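PDB 3HE1: major exported protein from Pseudomonas aeruginosa, which is secreted and probably builds hexameric rings that stack into the tube expelled by the type VI secretion system. Local coordinates for residues M29-T34 with T114-Q119; A41-E46 with D97-L102; V61-F66 with V90-V95; A140-I145 with V166-R171. One frame throughout, in Å; residues are numbered along the deposited sequence. Where two conformers were deposited one is given.

Contact 1: residues M29-T34 with T114-Q119; sequences MSITGT and TKVEIQ
S30 and E117 face each other as a hydrogen-bonded antiparallel pair: S30 N gives to E117 O at 3.1 Å, and E117 N returns to S30 O in the carbonyl plane. Two residues on, T32 N reaches K115 O at 3.0 Å along a nearly straight path (165°), while the bond from K115 N back to T32 O is weak. T114 and K115 both lie opposite T32, a classic beta bulge at the corner where the chain changes direction. Between the rungs, V116 CA adds a CA-H...O contact to S30 O at 3.3 Å.

The apolar contacts lie on the face of M29, I31, V116 and I118. The selenomethionine M29 stretches out through its first two torsions (chi1 178°, chi2 -177°), which lays SE across I118 CD1 at 3.3 Å and beside V116 CG1 at 3.7 Å. M29 CG is also tight on I118 CD1. I31 and V116 lie side by side, CG1 of the first to CG2 of the second 4.1 Å, and F168 packs on M29, I31 and V116.

On the other face the E117 carboxylate is held at both oxygens: K115 NZ makes a salt bridge to OE1 at 3.2 Å, and Q119 NE2 meets the anti lone pair of OE2, which should restrict its rotation. The pairing therefore makes a two-sided ribbon, apolar toward the interior, polar with a K115-E117 ion pair on the other face.

Contact 2: residues A41-E46 with D97-L102; sequences AGAFTE and DKASPL
A43 and K98 bring the two backbones closest, CA to CA at 5.2 Å, where the loop ahead of helix 46-49 passes the turn leading into helix 100-109. Two helix starts thus meet here: T45 is the N-cap of the first, and at the second D97 OD1 takes a capping bond from S100 N at 2.8 Å. G42 bends the loop with a positive phi (65°), and T45 OG1 reaches back to G42 O at 3.0 Å, from above the carbonyl plane.

K98 and A43 carry the side-chain contact. With CG of K98 on the far side from its own amide N (chi1 164°) and the rest of the chain extended, the lysine runs along the loop so that CD lies 3.5 Å from G42 O and NZ makes a weak bond to A41 O at 3.4 Å. A43 CB also touches A99 CB at 4.3 Å. S48 OG ties the two segments from outside, bonding both A43 O and K98 N. K98 O is bonded to T182 of the second subunit, so this turn also belongs to the interface with that subunit. A water donates to D97 OD2 at 2.9 Å and, more weakly, to A43 O at 3.4 Å.

Contact 3: residues V61-F66 with V90-V95; sequences VMVQGF and VVITKV
F66 packs obliquely against V90 and I92 at the apolar centre of this pair. A chi1 of -176° swings its CG away from its own amide, which carries the ring along the neighbouring strand until CE1 meets V90 CG1 at 3.5 Å and CD1 meets I92 CG2 at 3.9 Å. W120 stands edge-to-face with the same ring, and M149 of the third subunit packs on it, so F66 also takes part in the assembly. At the other end M62, bent at chi3 (58°), brings CE to V95 CG2 at 4.0 Å, while V61 CG2 crosses the K94 chain at about a right angle, nearest CE.

Strands 61-71 and 86-95 follow each other in the chain and pair antiparallel, the two sides of a long hairpin whose connection is partly unmodelled. The first strand is interrupted around Q64, and T93 O receives two consecutive amides there: Q64 N at 2.6 Å and, weakly, G65 N at 3.3 Å. The backbones come close at this pair, G65 CA to T93 CA 4.2 Å, and T93 CB rests on G65 CA, where the glycine presents no side chain. One residue along, F66 CA directs its hydrogen at V91 O.

Farther out, T93 OG1 bonds D165. The K94 chain folds at chi3 and chi4, carrying NZ to V95 O at 3.1 Å and into salt bridges with E164 and D97, which probably offsets the charge of this buried ammonium. A water donates to M62 O at 3.1 Å and accepts weakly from V95 N.

Contact 4: residues A140-I145 with V166-R171; sequences AIIVDI and VHFTYR
V166 is flanked by two isoleucines of the opposite strand. Its CG1 presses on I142 CG2 at 3.3 Å, tighter than usual, and its CG2 runs alongside I145 CD1 at 3.6 Å. The trans first torsion of V166 (chi1 -180°) also places CG1 over one face of the F168 ring, toward the rim. I142 and F168 point the same way, I142 CG1 reaching F168 CD1. V143 spreads its two methyls against H167 and T169, which lie on the other face: CG2 crosses H167 CB, and CG1 meets T169 CG2 at 3.7 Å. The carboxylate of D144 lies over one face of the H167 imidazole, but D144 has two conformers and the very short approach is doubtful.

The antiparallel ladder holding these groups is irregular at V143-D144. V143 N gives to H167 O at 2.7 Å, and H167 N gives to D144 O at 3.0 Å, nearly along the C=O axis. Farther along, T169 N reaches I141 O in the carbonyl plane at 2.9 Å, whereas I141 N comes to T169 O from 54° above its plane. A140 CB then packs against Y170 CB at 3.9 Å.

Helix 100-109 covers the isoleucine face, with L103 on both I142 and I145, and L113 packs against F168. Y170 OH is bonded to H87, and R171 makes salt bridges to E138 and D139. D144 and I145 pair with an antiparallel strand of the second subunit, extending the sheet across the interface.

Overall arrangement
From the N terminus, strand 27-33 enters contact 1, whose partner arrives only at 114-119, so contact 1 closes a large loop. Contact 2 (41-46 with 97-102) is nested within it, and contact 3 (61-66 with 90-95) within contact 2. Contact 4 follows in series, its segments joined by a short, partly unmodelled excursion. Contacts 1, 3 and 4 are seams of one curled antiparallel sheet: M29 links contacts 1 and 3, and the backbones of V90 and I92 bond to those of F168 and V166. Contact 2 ties the helical side to this sheet through K94. Contacts 2 and 4 both reach the second subunit, contact 3 the third.

Contact 1: residues M29-T34 with T114-Q119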
loop_
_atom_site.group_PDB
_atom_site.type_symbol
_atom_site.label_atom_id
_atom_site.label_comp_id
_atom_site.label_asym_id
_atom_site.label_seq_id
_atom_site.Cartn_x
_atom_site.Cartn_y
_atom_site.Cartn_z
HETATM N N MSE A 29 30.201 -7.030 -2.268
HETATM C CA MSE A 29 30.774 -5.852 -2.911
HETATM C C MSE A 29 32.145 -5.498 -2.344
HETATM O O MSE A 29 32.499 -5.879 -1.239
HETATM C CB MSE A 29 29.807 -4.664 -2.790
HETATM C CG MSE A 29 30.296 -3.322 -3.372
HETATM SE SE MSE A 29 28.938 -1.966 -3.025
HETATM C CE MSE A 29 28.429 -2.644 -1.267
ATOM N N SER A 30 32.924 -4.773 -3.126
ATOM C CA SER A 30 34.193 -4.275 -2.654
ATOM C C SER A 30 34.251 -2.813 -3.004
ATOM O O SER A 30 33.762 -2.384 -4.061
ATOM C CB SER A 30 35.367 -5.029 -3.295
ATOM O OG SER A 30 35.429 -4.802 -4.694
ATOM N N ILE A 31 34.826 -2.040 -2.097
ATOM C CA ILE A 31 35.093 -0.656 -2.395
ATOM C C ILE A 31 36.550 -0.321 -2.141
ATOM O O ILE A 31 37.115 -0.697 -1.130
ATOM C CB ILE A 31 34.163 0.273 -1.620
ATOM C CG1 ILE A 31 32.706 -0.126 -1.924
ATOM C CG2 ILE A 31 34.476 1.729 -1.978
ATOM C CD1 ILE A 31 31.629 0.723 -1.262
ATOM N N THR A 32 37.162 0.339 -3.113
ATOM C CA THR A 32 38.482 0.928 -2.935
ATOM C C THR A 32 38.349 2.423 -3.148
ATOM O O THR A 32 37.932 2.864 -4.226
ATOM C CB THR A 32 39.523 0.375 -3.933
ATOM O OG1 THR A 32 39.750 -1.012 -3.670
ATOM C CG2 THR A 32 40.847 1.125 -3.797
ATOM N N GLY A 33 38.682 3.196 -2.116
ATOM C CA GLY A 33 38.600 4.643 -2.192
ATOM C C GLY A 33 39.975 5.252 -2.394
ATOM O O GLY A 33 40.963 4.771 -1.847
ATOM N N THR A 34 40.042 6.313 -3.185
ATOM C CA THR A 34 41.307 6.989 -3.439
ATOM C C THR A 34 42.032 7.343 -2.140
ATOM O O THR A 34 43.266 7.276 -2.061
ATOM C CB THR A 34 41.112 8.270 -4.287
ATOM O OG1 THR A 34 39.952 8.979 -3.834
ATOM C CG2 THR A 34 40.956 7.919 -5.764
ATOM N N THR A 114 37.637 4.803 -6.412
ATOM C CA THR A 114 38.309 4.232 -7.595
ATOM C C THR A 114 37.582 3.031 -8.216
ATOM O O THR A 114 37.463 2.933 -9.441
ATOM C CB THR A 114 39.776 3.843 -7.331
ATOM O OG1 THR A 114 40.599 5.014 -7.401
ATOM C CG2 THR A 114 40.243 2.863 -8.380
ATOM N N LYS A 115 37.103 2.120 -7.371
ATOM C CA LYS A 115 36.325 0.981 -7.854
ATOM C C LYS A 115 35.317 0.462 -6.836
ATOM O O LYS A 115 35.673 0.107 -5.716
ATOM C CB LYS A 115 37.234 -0.163 -8.319
ATOM C CG LYS A 115 36.469 -1.348 -8.882
ATOM C CD LYS A 115 37.313 -2.178 -9.864
ATOM C CE LYS A 115 38.036 -3.316 -9.169
ATOM N NZ LYS A 115 38.429 -4.377 -10.144
ATOM N N VAL A 116 34.054 0.444 -7.243
ATOM C CA VAL A 116 33.008 -0.280 -6.541
ATOM C C VAL A 116 32.661 -1.434 -7.451
ATOM O O VAL A 116 32.387 -1.226 -8.640
ATOM C CB VAL A 116 31.750 0.573 -6.375
ATOM C CG1 VAL A 116 30.593 -0.280 -5.814
ATOM C CG2 VAL A 116 32.055 1.792 -5.515
ATOM N N GLU A 117 32.683 -2.647 -6.913
ATOM C CA GLU A 117 32.461 -3.812 -7.742
ATOM C C GLU A 117 31.537 -4.769 -7.049
ATOM O O GLU A 117 31.874 -5.288 -5.989
ATOM C CB GLU A 117 33.779 -4.507 -8.047
ATOM C CG GLU A 117 33.624 -5.936 -8.538
ATOM C CD GLU A 117 34.890 -6.470 -9.200
ATOM O OE1 GLU A 117 35.549 -5.696 -9.933
ATOM O OE2 GLU A 117 35.225 -7.662 -8.990
ATOM N N ILE A 118 30.377 -4.980 -7.671
ATOM C CA ILE A 118 29.278 -5.788 -7.153
ATOM C C ILE A 118 29.265 -7.169 -7.810
ATOM O O ILE A 118 29.115 -7.302 -9.018
ATOM C CB ILE A 118 27.909 -5.127 -7.443
ATOM C CG1 ILE A 118 27.777 -3.790 -6.728
ATOM C CG2 ILE A 118 26.776 -6.021 -6.991
ATOM C CD1 ILE A 118 27.526 -3.940 -5.252
ATOM N N GLN A 119 29.400 -8.199 -6.996
ATOM C CA GLN A 119 29.478 -9.543 -7.503
ATOM C C GLN A 119 28.214 -10.313 -7.185
ATOM O O GLN A 119 27.840 -10.455 -6.023
ATOM C CB GLN A 119 30.673 -10.258 -6.889
ATOM C CG GLN A 119 31.994 -9.728 -7.369
ATOM C CD GLN A 119 33.120 -10.709 -7.107
ATOM O OE1 GLN A 119 32.938 -11.723 -6.413
ATOM N NE2 GLN A 119 34.295 -10.416 -7.663
#

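Contact 2: residues A41-E46 with D97-L102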
loop_
_atom_site.group_PDB
_atom_site.type_symbol
_atom_site.label_atom_id
_atom_site.label_comp_id
_atom_site.label_asym_id
_atom_site.label_seq_id
_atom_site.Cartn_x
_atom_site.Cartn_y
_atom_site.Cartn_z
ATOM N N ALA A 41 37.503 -3.942 3.441
ATOM C CA ALA A 41 38.491 -4.862 4.014
ATOM C C ALA A 41 38.109 -5.377 5.409
ATOM O O ALA A 41 37.930 -4.589 6.337
ATOM C CB ALA A 41 39.866 -4.192 4.066
ATOM N N GLY A 42 38.005 -6.697 5.557
ATOM C CA GLY A 42 37.638 -7.283 6.835
ATOM C C GLY A 42 36.228 -6.916 7.273
ATOM O O GLY A 42 35.868 -7.047 8.449
ATOM N N ALA A 43 35.428 -6.468 6.308
ATOM C CA ALA A 43 34.078 -5.986 6.561
ATOM C C ALA A 43 32.979 -7.060 6.558
ATOM O O ALA A 43 31.880 -6.804 7.051
ATOM C CB ALA A 43 33.731 -4.859 5.591
ATOM N N PHE A 44 33.243 -8.242 5.996
ATOM C CA PHE A 44 32.324 -9.376 6.196
ATOM C C PHE A 44 33.016 -10.467 7.006
ATOM O O PHE A 44 33.528 -11.458 6.460
ATOM C CB PHE A 44 31.742 -9.934 4.887
ATOM C CG PHE A 44 30.463 -10.743 5.075
ATOM C CD1 PHE A 44 29.287 -10.129 5.489
ATOM C CD2 PHE A 44 30.439 -12.110 4.829
ATOM C CE1 PHE A 44 28.117 -10.857 5.655
ATOM C CE2 PHE A 44 29.268 -12.843 4.993
ATOM C CZ PHE A 44 28.108 -12.213 5.403
ATOM N N THR A 45 33.022 -10.245 8.319
ATOM C CA THR A 45 33.726 -11.077 9.278
ATOM C C THR A 45 32.894 -11.125 10.555
ATOM O O THR A 45 31.962 -10.340 10.714
ATOM C CB THR A 45 35.121 -10.492 9.593
ATOM O OG1 THR A 45 34.985 -9.223 10.245
ATOM C CG2 THR A 45 35.924 -10.304 8.311
ATOM N N GLU A 46 33.222 -12.045 11.458
ATOM C CA GLU A 46 32.542 -12.119 12.749
ATOM C C GLU A 46 32.516 -10.764 13.452
ATOM O O GLU A 46 31.466 -10.298 13.899
ATOM C CB GLU A 46 33.241 -13.124 13.658
ATOM C CG GLU A 46 33.274 -14.532 13.124
ATOM C CD GLU A 46 34.001 -15.478 14.059
ATOM O OE1 GLU A 46 34.720 -14.988 14.959
ATOM O OE2 GLU A 46 33.849 -16.707 13.895
ATOM N N ASP A 97 27.783 -2.085 9.615
ATOM C CA ASP A 97 29.009 -2.900 9.669
ATOM C C ASP A 97 30.311 -2.095 9.819
ATOM O O ASP A 97 30.282 -0.899 10.100
ATOM C CB ASP A 97 29.096 -3.815 8.442
ATOM C CG ASP A 97 29.272 -3.039 7.142
ATOM O OD1 ASP A 97 29.527 -1.811 7.203
ATOM O OD2 ASP A 97 29.149 -3.665 6.063
ATOM N N LYS A 98 31.448 -2.769 9.627
ATOM C CA LYS A 98 32.760 -2.137 9.742
ATOM C C LYS A 98 32.993 -1.026 8.706
ATOM O O LYS A 98 33.627 -0.012 8.999
ATOM C CB LYS A 98 33.861 -3.189 9.635
ATOM C CG LYS A 98 35.264 -2.605 9.363
ATOM C CD LYS A 98 36.319 -3.714 9.380
ATOM C CE LYS A 98 37.743 -3.178 9.393
ATOM N NZ LYS A 98 38.731 -4.287 9.596
ATOM N N ALA A 99 32.467 -1.226 7.500
ATOM C CA ALA A 99 32.581 -0.254 6.413
ATOM C C ALA A 99 31.753 0.993 6.667
ATOM O O ALA A 99 32.139 2.084 6.266
ATOM C CB ALA A 99 32.134 -0.901 5.097
ATOM N N SER A 100 30.613 0.809 7.330
ATOM C CA SER A 100 29.570 1.822 7.399
ATOM C C SER A 100 30.064 3.191 7.843
ATOM O O SER A 100 29.715 4.196 7.225
ATOM C CB SER A 100 28.440 1.364 8.322
ATOM O OG SER A 100 27.832 0.191 7.835
ATOM N N PRO A 101 30.855 3.242 8.931
ATOM C CA PRO A 101 31.358 4.548 9.371
ATOM C C PRO A 101 32.319 5.087 8.334
ATOM O O PRO A 101 32.471 6.301 8.189
ATOM C CB PRO A 101 32.098 4.224 10.673
ATOM C CG PRO A 101 31.551 2.885 11.111
ATOM C CD PRO A 101 31.287 2.160 9.832
ATOM N N LEU A 102 32.945 4.178 7.594
ATOM C CA LEU A 102 33.869 4.567 6.541
ATOM C C LEU A 102 33.120 5.173 5.369
ATOM O O LEU A 102 33.499 6.238 4.878
ATOM C CB LEU A 102 34.729 3.368 6.108
ATOM C CG LEU A 102 35.533 2.711 7.253
ATOM C CD1 LEU A 102 36.427 1.554 6.781
ATOM C CD2 LEU A 102 36.366 3.740 8.024
HETATM O O HOH W 1 28.859 -6.519 5.461
#

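Contact 3: residues V61-F66 with V90-V95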
loop_
_atom_site.group_PDB
_atom_site.type_symbol
_atom_site.label_atom_id
_atom_site.label_comp_id
_atom_site.label_asym_id
_atom_site.label_seq_id
_atom_site.Cartn_x
_atom_site.Cartn_y
_atom_site.Cartn_z
ATOM N N VAL A 61 31.427 -6.654 1.417
ATOM C CA VAL A 61 30.238 -6.358 2.182
ATOM C C VAL A 61 29.046 -7.104 1.567
ATOM O O VAL A 61 28.952 -7.256 0.352
ATOM C CB VAL A 61 30.002 -4.828 2.224
ATOM C CG1 VAL A 61 30.941 -4.126 1.251
ATOM C CG2 VAL A 61 28.554 -4.487 1.927
HETATM N N MSE A 62 28.151 -7.571 2.430
HETATM C CA MSE A 62 26.960 -8.325 2.049
HETATM C C MSE A 62 25.835 -7.415 1.545
HETATM O O MSE A 62 25.152 -6.762 2.339
HETATM C CB MSE A 62 26.462 -9.059 3.286
HETATM C CG MSE A 62 25.708 -10.334 3.028
HETATM SE SE MSE A 62 24.765 -10.723 4.669
HETATM C CE MSE A 62 23.747 -9.049 4.779
ATOM N N VAL A 63 25.625 -7.387 0.234
ATOM C CA VAL A 63 24.598 -6.528 -0.349
ATOM C C VAL A 63 23.226 -7.190 -0.335
ATOM O O VAL A 63 23.017 -8.223 -0.970
ATOM C CB VAL A 63 24.937 -6.158 -1.785
ATOM C CG1 VAL A 63 23.737 -5.499 -2.438
ATOM C CG2 VAL A 63 26.143 -5.246 -1.810
ATOM N N GLN A 64 22.292 -6.590 0.396
ATOM C CA GLN A 64 20.940 -7.132 0.523
ATOM C C GLN A 64 19.905 -6.325 -0.288
ATOM O O GLN A 64 18.702 -6.583 -0.202
ATOM C CB GLN A 64 20.530 -7.236 2.004
ATOM C CG GLN A 64 21.275 -8.318 2.798
ATOM C CD GLN A 64 20.465 -9.599 3.003
ATOM O OE1 GLN A 64 19.279 -9.555 3.344
ATOM N NE2 GLN A 64 21.112 -10.746 2.816
ATOM N N GLY A 65 20.384 -5.368 -1.080
ATOM C CA GLY A 65 19.528 -4.587 -1.956
ATOM C C GLY A 65 20.247 -4.174 -3.227
ATOM O O GLY A 65 21.470 -4.215 -3.295
ATOM N N PHE A 66 19.483 -3.810 -4.252
ATOM C CA PHE A 66 20.061 -3.253 -5.471
ATOM C C PHE A 66 18.976 -2.617 -6.343
ATOM O O PHE A 66 17.912 -3.195 -6.538
ATOM C CB PHE A 66 20.853 -4.312 -6.263
ATOM C CG PHE A 66 21.534 -3.754 -7.482
ATOM C CD1 PHE A 66 22.813 -3.229 -7.400
ATOM C CD2 PHE A 66 20.882 -3.720 -8.702
ATOM C CE1 PHE A 66 23.434 -2.699 -8.519
ATOM C CE2 PHE A 66 21.498 -3.183 -9.832
ATOM C CZ PHE A 66 22.774 -2.678 -9.738
ATOM N N VAL A 90 23.591 4.278 -8.807
ATOM C CA VAL A 90 23.461 2.885 -8.386
ATOM C C VAL A 90 23.114 2.854 -6.908
ATOM O O VAL A 90 23.640 3.650 -6.128
ATOM C CB VAL A 90 24.721 2.049 -8.672
ATOM C CG1 VAL A 90 24.571 0.635 -8.099
ATOM C CG2 VAL A 90 24.972 1.985 -10.163
ATOM N N VAL A 91 22.213 1.950 -6.533
ATOM C CA VAL A 91 21.657 1.958 -5.193
ATOM C C VAL A 91 21.732 0.588 -4.549
ATOM O O VAL A 91 21.013 -0.327 -4.936
ATOM C CB VAL A 91 20.197 2.382 -5.231
ATOM C CG1 VAL A 91 19.723 2.756 -3.831
ATOM C CG2 VAL A 91 20.008 3.544 -6.193
ATOM N N ILE A 92 22.601 0.433 -3.565
ATOM C CA ILE A 92 22.686 -0.846 -2.876
ATOM C C ILE A 92 22.132 -0.750 -1.454
ATOM O O ILE A 92 21.808 0.328 -0.967
ATOM C CB ILE A 92 24.128 -1.449 -2.912
ATOM C CG1 ILE A 92 25.127 -0.584 -2.140
ATOM C CG2 ILE A 92 24.596 -1.584 -4.329
ATOM C CD1 ILE A 92 25.301 -0.967 -0.664
ATOM N N THR A 93 22.000 -1.893 -0.803
ATOM C CA THR A 93 21.545 -1.937 0.572
ATOM C C THR A 93 22.399 -2.954 1.299
ATOM O O THR A 93 22.714 -4.009 0.751
ATOM C CB THR A 93 20.044 -2.327 0.691
ATOM O OG1 THR A 93 19.231 -1.328 0.065
ATOM C CG2 THR A 93 19.630 -2.451 2.153
ATOM N N LYS A 94 22.783 -2.620 2.526
ATOM C CA LYS A 94 23.580 -3.496 3.364
ATOM C C LYS A 94 23.026 -3.416 4.787
ATOM O O LYS A 94 22.013 -2.761 5.006
ATOM C CB LYS A 94 25.040 -3.040 3.303
ATOM C CG LYS A 94 25.196 -1.534 3.077
ATOM C CD LYS A 94 26.655 -1.113 2.897
ATOM C CE LYS A 94 27.573 -1.544 4.073
ATOM N NZ LYS A 94 27.259 -0.902 5.390
ATOM N N VAL A 95 23.663 -4.100 5.737
ATOM C CA VAL A 95 23.380 -3.896 7.162
ATOM C C VAL A 95 24.512 -3.044 7.778
ATOM O O VAL A 95 25.559 -2.861 7.158
ATOM C CB VAL A 95 23.282 -5.239 7.919
ATOM C CG1 VAL A 95 21.930 -5.910 7.698
ATOM C CG2 VAL A 95 24.401 -6.156 7.489
HETATM O O HOH W 2 26.548 -5.792 4.910
#

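Contact 4: residues A140-I145 with V166-R171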
loop_
_atom_site.group_PDB
_atom_site.type_symbol
_atom_site.label_atom_id
_atom_site.label_comp_id
_atom_site.label_asym_id
_atom_site.label_seq_id
_atom_site.Cartn_x
_atom_site.Cartn_y
_atom_site.Cartn_z
ATOM N N ALA A 140 33.582 6.197 -8.960
ATOM C CA ALA A 140 32.274 6.458 -8.404
ATOM C C ALA A 140 32.350 7.429 -7.236
ATOM O O ALA A 140 33.409 7.646 -6.650
ATOM C CB ALA A 140 31.610 5.143 -7.980
ATOM N N ILE A 141 31.208 8.022 -6.911
ATOM C CA ILE A 141 31.098 8.977 -5.820
ATOM C C ILE A 141 29.836 8.635 -5.031
ATOM O O ILE A 141 28.786 8.380 -5.623
ATOM C CB ILE A 141 31.042 10.419 -6.363
ATOM C CG1 ILE A 141 32.395 10.795 -6.981
ATOM C CG2 ILE A 141 30.678 11.372 -5.262
ATOM C CD1 ILE A 141 32.326 11.718 -8.191
ATOM N N ILE A 142 29.928 8.583 -3.704
ATOM C CA ILE A 142 28.730 8.286 -2.905
ATOM C C ILE A 142 27.846 9.530 -2.701
ATOM O O ILE A 142 28.267 10.501 -2.070
ATOM C CB ILE A 142 29.090 7.697 -1.536
ATOM C CG1 ILE A 142 30.079 6.548 -1.703
ATOM C CG2 ILE A 142 27.826 7.249 -0.796
ATOM C CD1 ILE A 142 30.282 5.749 -0.427
ATOM N N VAL A 143 26.618 9.498 -3.213
ATOM C CA VAL A 143 25.808 10.707 -3.244
ATOM C C VAL A 143 24.795 10.840 -2.110
ATOM O O VAL A 143 24.314 11.935 -1.841
ATOM C CB VAL A 143 25.140 10.900 -4.610
ATOM C CG1 VAL A 143 26.165 11.436 -5.601
ATOM C CG2 VAL A 143 24.564 9.593 -5.104
ATOM N N ASP A 144 24.483 9.734 -1.441
ATOM C CA ASP A 144 23.648 9.773 -0.246
ATOM C C ASP A 144 23.557 8.428 0.444
ATOM O O ASP A 144 23.734 7.374 -0.164
ATOM C CB ASP A 144 22.247 10.355 -0.505
ATOM C CG ASP A 144 21.779 10.171 -1.930
ATOM O OD1 ASP A 144 21.152 11.108 -2.463
ATOM O OD2 ASP A 144 22.028 9.101 -2.520
ATOM N N ILE A 145 23.351 8.493 1.755
ATOM C CA ILE A 145 23.173 7.304 2.584
ATOM C C ILE A 145 21.948 7.488 3.480
ATOM O O ILE A 145 21.626 8.594 3.900
ATOM C CB ILE A 145 24.434 6.972 3.424
ATOM C CG1 ILE A 145 25.601 6.590 2.512
ATOM C CG2 ILE A 145 24.157 5.837 4.408
ATOM C CD1 ILE A 145 26.774 6.001 3.250
ATOM N N VAL A 166 23.032 2.730 0.246
ATOM C CA VAL A 166 24.030 3.673 -0.251
ATOM C C VAL A 166 23.925 3.899 -1.759
ATOM O O VAL A 166 23.743 2.950 -2.514
ATOM C CB VAL A 166 25.451 3.215 0.098
ATOM C CG1 VAL A 166 26.473 4.214 -0.428
ATOM C CG2 VAL A 166 25.584 3.039 1.606
ATOM N N HIS A 167 24.048 5.159 -2.179
ATOM C CA HIS A 167 23.930 5.539 -3.589
ATOM C C HIS A 167 25.223 6.067 -4.176
ATOM O O HIS A 167 25.852 6.962 -3.612
ATOM C CB HIS A 167 22.883 6.623 -3.765
ATOM C CG HIS A 167 21.591 6.317 -3.110
ATOM N ND1 HIS A 167 20.377 6.591 -3.693
ATOM C CD2 HIS A 167 21.312 5.747 -1.907
ATOM C CE1 HIS A 167 19.404 6.220 -2.881
ATOM N NE2 HIS A 167 19.950 5.699 -1.792
ATOM N N PHE A 168 25.589 5.528 -5.333
ATOM C CA PHE A 168 26.781 5.946 -6.038
ATOM C C PHE A 168 26.410 6.513 -7.404
ATOM O O PHE A 168 25.575 5.959 -8.117
ATOM C CB PHE A 168 27.707 4.760 -6.281
ATOM C CG PHE A 168 27.871 3.838 -5.105
ATOM C CD1 PHE A 168 29.025 3.886 -4.324
ATOM C CD2 PHE A 168 26.899 2.888 -4.805
ATOM C CE1 PHE A 168 29.203 3.015 -3.246
ATOM C CE2 PHE A 168 27.059 2.020 -3.734
ATOM C CZ PHE A 168 28.221 2.080 -2.954
ATOM N N THR A 169 27.032 7.622 -7.770
ATOM C CA THR A 169 27.153 7.948 -9.166
ATOM C C THR A 169 28.527 7.406 -9.571
ATOM O O THR A 169 29.220 6.809 -8.741
ATOM C CB THR A 169 27.001 9.450 -9.427
ATOM O OG1 THR A 169 28.069 10.164 -8.794
ATOM C CG2 THR A 169 25.643 9.932 -8.898
ATOM N N TYR A 170 28.895 7.573 -10.839
ATOM C CA TYR A 170 30.109 6.971 -11.394
ATOM C C TYR A 170 30.360 7.485 -12.804
ATOM O O TYR A 170 29.468 8.021 -13.454
ATOM C CB TYR A 170 29.961 5.458 -11.476
ATOM C CG TYR A 170 28.694 5.078 -12.192
ATOM C CD1 TYR A 170 28.615 5.121 -13.577
ATOM C CD2 TYR A 170 27.565 4.712 -11.481
ATOM C CE1 TYR A 170 27.446 4.788 -14.231
ATOM C CE2 TYR A 170 26.399 4.376 -12.123
ATOM C CZ TYR A 170 26.341 4.415 -13.497
ATOM O OH TYR A 170 25.162 4.085 -14.130
ATOM N N ARG A 171 31.582 7.303 -13.274
ATOM C CA ARG A 171 31.945 7.723 -14.610
ATOM C C ARG A 171 31.648 6.589 -15.597
ATOM O O ARG A 171 31.512 6.813 -16.796
ATOM C CB ARG A 171 33.422 8.124 -14.651
ATOM C CG ARG A 171 34.015 8.187 -16.051
ATOM C CD ARG A 171 35.546 8.215 -16.045
ATOM N NE ARG A 171 36.179 7.043 -15.423
ATOM C CZ ARG A 171 36.775 6.053 -16.091
ATOM N NH1 ARG A 171 36.811 6.062 -17.417
ATOM N NH2 ARG A 171 37.337 5.049 -15.428
#